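Local structure of mandelate racemase/muconate lactonizing enzyme (4J3Z) at residues L280-G285 / A305-H310; E292-A297 / V326-L331. The protein probably acts as an isomerase of the mandelate racemase/muconate lactonizing branch of the enolase superfamily. All blocks are in the same frame, centred on the assembly; numbering follows the deposited sequence.

Interaction 1. Residues L280-G285 / A305-H310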
# COMPACT_ATOMS: atom_id res chain seq x y z
N LEU D 280 0.13 11.47 21.86
CA LEU D 280 -0.38 10.38 22.70
C LEU D 280 -0.54 10.86 24.12
O LEU D 280 0.34 11.54 24.65
CB LEU D 280 0.56 9.17 22.69
CG LEU D 280 0.93 8.62 21.31
CD1 LEU D 280 1.88 7.45 21.48
CD2 LEU D 280 -0.31 8.23 20.51
N GLN D 281 -1.65 10.48 24.74
CA GLN D 281 -1.99 10.93 26.07
C GLN D 281 -2.29 9.73 26.94
O GLN D 281 -3.45 9.40 27.16
CB GLN D 281 -3.19 11.88 26.03
CG GLN D 281 -3.18 12.84 24.84
CD GLN D 281 -4.53 13.49 24.64
OE1 GLN D 281 -5.56 12.82 24.56
NE2 GLN D 281 -4.53 14.81 24.55
N PRO D 282 -1.26 9.06 27.44
CA PRO D 282 -1.64 7.98 28.31
C PRO D 282 -2.15 8.51 29.64
O PRO D 282 -1.72 9.58 30.10
CB PRO D 282 -0.33 7.20 28.51
CG PRO D 282 0.74 8.18 28.26
CD PRO D 282 0.20 9.16 27.26
N ALA D 283 -3.11 7.80 30.22
CA ALA D 283 -3.38 7.93 31.64
C ALA D 283 -2.52 6.84 32.26
O ALA D 283 -2.74 5.64 32.01
CB ALA D 283 -4.85 7.71 31.94
N LEU D 284 -1.51 7.26 33.01
CA LEU D 284 -0.52 6.32 33.53
C LEU D 284 -1.12 5.21 34.39
O LEU D 284 -0.62 4.09 34.38
CB LEU D 284 0.60 7.06 34.27
CG LEU D 284 1.90 7.31 33.49
CD1 LEU D 284 1.68 7.55 32.00
CD2 LEU D 284 2.67 8.47 34.10
N GLY D 285 -2.20 5.52 35.10
CA GLY D 285 -2.88 4.55 35.96
C GLY D 285 -3.71 3.52 35.22
O GLY D 285 -4.34 2.67 35.84
N ALA D 305 6.27 11.76 16.93
CA ALA D 305 5.13 12.14 17.77
C ALA D 305 5.57 12.67 19.13
O ALA D 305 6.76 12.58 19.48
CB ALA D 305 4.18 10.96 17.93
N GLN D 306 4.61 13.20 19.89
CA GLN D 306 4.87 13.81 21.21
C GLN D 306 4.01 13.19 22.31
O GLN D 306 2.97 12.56 22.03
CB GLN D 306 4.62 15.32 21.15
CG GLN D 306 5.62 16.10 20.32
CD GLN D 306 5.31 17.59 20.26
OE1 GLN D 306 4.23 18.00 19.84
NE2 GLN D 306 6.26 18.41 20.68
N LEU D 307 4.42 13.39 23.57
CA LEU D 307 3.70 12.86 24.74
C LEU D 307 3.00 13.93 25.57
O LEU D 307 3.60 14.96 25.91
CB LEU D 307 4.66 12.08 25.63
CG LEU D 307 4.01 11.38 26.82
CD1 LEU D 307 3.72 9.92 26.47
CD2 LEU D 307 4.89 11.50 28.06
N ALA D 308 1.75 13.65 25.93
CA ALA D 308 0.95 14.59 26.72
C ALA D 308 0.19 13.86 27.84
O ALA D 308 -1.03 13.64 27.72
CB ALA D 308 -0.02 15.34 25.82
N PRO D 309 0.89 13.52 28.94
CA PRO D 309 0.26 12.65 29.94
C PRO D 309 -1.09 13.19 30.41
O PRO D 309 -1.19 14.35 30.84
CB PRO D 309 1.27 12.63 31.09
CG PRO D 309 2.56 13.08 30.51
CD PRO D 309 2.22 13.97 29.34
N HIS D 310 -2.10 12.34 30.29
CA HIS D 310 -3.48 12.61 30.69
C HIS D 310 -3.63 12.74 32.20
O HIS D 310 -2.87 12.13 32.96
CB HIS D 310 -4.35 11.46 30.18
CG HIS D 310 -5.77 11.51 30.63
ND1 HIS D 310 -6.21 10.87 31.77
CD2 HIS D 310 -6.85 12.12 30.09
CE1 HIS D 310 -7.51 11.08 31.91
NE2 HIS D 310 -7.92 11.83 30.90
O HOH W 1 -1.65 9.87 33.67
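Leu-280 and Leu-307 pair as a parallel beta bridge, with their CA atoms 5.2 Å apart. This joins neighbouring strands of the barrel, 279-280 and 306-307. The tight part lies here. Leu-280 N donates to Gln-306 O at 3.0 Å, and the bond is nearly straight (169° at the hydrogen). Leu-280 O accepts from Ala-308 N at 2.8 Å. Farther on, His-310 N reaches Pro-282 O at 2.8 Å, tilted 34° from the carbonyl plane. The Pro-282 ring lies across the Leu-307 side chain at about a right angle, and Pro-282 CD touches Leu-307 CD1 at 3.7 Å. With CG anti to the backbone N (chi1 174°), His-310 carries its imidazole beside Ala-283; Ala-283 CB meets His-310 ND1 obliquely at 3.4 Å. His-310 lies just past the C-terminal end of strand 306-307, the side of the barrel where active sites of this superfamily lie, and its ring meets Tyr-42. The looser end is also buried. There a water bridges the segments, 2.7 Å from both Leu-284 N and His-310 O. Backbone bonds thus set the register, while water links the segments where they part; His-310 O also takes a weak bond from Asn-321.

Interaction 2. Residues E292-A297 / V326-L331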
# COMPACT_ATOMS: atom_id res chain seq x y z
N GLU D 292 6.04 1.65 31.47
CA GLU D 292 5.29 1.53 30.23
C GLU D 292 5.17 2.91 29.57
O GLU D 292 5.43 3.06 28.38
CB GLU D 292 3.92 0.87 30.48
CG GLU D 292 3.29 0.19 29.26
CD GLU D 292 4.04 -1.05 28.77
OE1 GLU D 292 5.04 -1.48 29.40
OE2 GLU D 292 3.63 -1.61 27.72
N GLY D 293 4.83 3.92 30.37
CA GLY D 293 4.78 5.32 29.91
C GLY D 293 6.03 5.74 29.16
O GLY D 293 5.94 6.30 28.06
N LYS D 294 7.20 5.44 29.74
CA LYS D 294 8.48 5.66 29.06
C LYS D 294 8.57 4.95 27.71
O LYS D 294 9.11 5.52 26.75
CB LYS D 294 9.66 5.21 29.94
CG LYS D 294 10.18 6.25 30.91
CD LYS D 294 10.72 7.50 30.22
CE LYS D 294 12.09 7.28 29.61
NZ LYS D 294 12.59 8.57 29.07
N LYS D 295 8.03 3.78 27.60
CA LYS D 295 8.16 3.15 26.35
C LYS D 295 7.09 3.50 25.34
O LYS D 295 7.28 3.32 24.20
CB LYS D 295 8.41 1.66 26.50
CG LYS D 295 7.46 0.97 27.37
CD LYS D 295 7.65 -0.49 27.24
CE LYS D 295 8.46 -1.09 28.34
NZ LYS D 295 8.92 -2.41 27.94
N ILE D 296 6.00 4.05 25.78
CA ILE D 296 5.06 4.71 24.90
C ILE D 296 5.69 6.01 24.39
O ILE D 296 5.46 6.44 23.26
CB ILE D 296 3.71 5.02 25.60
CG1 ILE D 296 3.06 3.73 26.12
CG2 ILE D 296 2.77 5.77 24.66
CD1 ILE D 296 2.00 3.97 27.17
N ALA D 297 6.51 6.64 25.24
CA ALA D 297 7.20 7.88 24.86
C ALA D 297 8.29 7.64 23.82
O ALA D 297 8.55 8.50 22.98
CB ALA D 297 7.77 8.55 26.10
N VAL D 326 9.38 14.90 33.04
CA VAL D 326 10.69 15.51 33.21
C VAL D 326 11.71 14.86 32.28
O VAL D 326 12.62 15.52 31.76
CB VAL D 326 11.18 15.40 34.67
CG1 VAL D 326 12.61 15.92 34.80
CG2 VAL D 326 10.25 16.17 35.59
N SER D 327 11.51 13.56 32.07
CA SER D 327 12.49 12.68 31.45
C SER D 327 12.41 12.54 29.92
O SER D 327 13.34 12.00 29.31
CB SER D 327 12.38 11.30 32.09
OG SER D 327 11.04 10.84 32.06
N CYS D 328 11.31 13.03 29.32
CA CYS D 328 11.07 12.84 27.88
C CYS D 328 11.39 14.08 27.03
O CYS D 328 10.81 15.15 27.26
CB CYS D 328 9.62 12.40 27.61
SG CYS D 328 9.05 10.88 28.41
N PRO D 329 12.32 13.94 26.06
CA PRO D 329 12.63 14.99 25.08
C PRO D 329 11.43 15.40 24.24
O PRO D 329 11.37 16.54 23.76
CB PRO D 329 13.70 14.34 24.20
CG PRO D 329 14.39 13.38 25.12
CD PRO D 329 13.30 12.84 26.01
N ASN D 330 10.48 14.48 24.08
CA ASN D 330 9.31 14.68 23.23
C ASN D 330 8.06 15.11 23.99
O ASN D 330 6.96 15.09 23.45
CB ASN D 330 9.02 13.42 22.40
CG ASN D 330 8.70 12.22 23.27
OD1 ASN D 330 9.23 12.08 24.37
ND2 ASN D 330 7.82 11.36 22.78
N LEU D 331 8.23 15.50 25.25
CA LEU D 331 7.09 15.98 26.04
C LEU D 331 6.53 17.28 25.49
O LEU D 331 7.26 18.25 25.29
CB LEU D 331 7.49 16.19 27.51
CG LEU D 331 6.29 16.55 28.39
CD1 LEU D 331 5.61 15.29 28.91
CD2 LEU D 331 6.73 17.45 29.53
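Ala-297 CB meets Cys-328 SG at 3.5 Å, the closest apolar touch between 292-297 and 326-331. Lys-294 lies alongside, its chain bent at chi2 and chi3. The bends carry Lys-294 CD past Ser-327, 3.8 Å from Ser-327 OG, and bring Lys-294 NZ toward Ser-327 O at 3.5 Å. The third link is polar. Asn-330 ND2 donates a weak bond to Ala-297 O at 3.0 Å, with only 122° at the hydrogen. With an alanine in place of Asn-330, Ala-297 O would probably lose this donor, and a gap would be likely to open beside the helix.

The next shell fixes these groups. Ser-327 OG is hydrogen-bonded to Leu-324 O, one turn back in its own helix. Cys-328 to Leu-331 form a type I beta turn with Asn-330 at its third position. With CG between the backbone N and the carbonyl carbon (chi1 62°), the amide points to the helix. Cys-328 O also accepts from Asn-123 ND2. The Lys-294 ammonium is merely near Ser-327 O; it hydrogen-bonds Leu-118 O and forms a salt bridge with Glu-72 of a neighbouring subunit. The contact is therefore mainly packing with one weak bond, and the charge of Lys-294 is probably balanced mainly across the subunit interface.

Overall arrangement
Both contacts belong to the barrel domain typical of the enolase superfamily. Interaction 1 sits deeper, about 7 Å from the chain centre to its own, and joins neighbouring strands. Interaction 2, its centre about 14 Å out, joins the outer helix 290-302 to the turn after helix 315-327, next to a subunit interface. The centres of interaction 1 and interaction 2 are about 9 Å apart. Helix 290-302 lies in the chain between the two segments of interaction 1. The contacts also touch: Leu-307 N probably bonds Asn-330 O, and Leu-331 packs on Pro-309. The chemistry differs with place. Main-chain bonding rules the inner contact, whereas side-chain packing dominates the outer one.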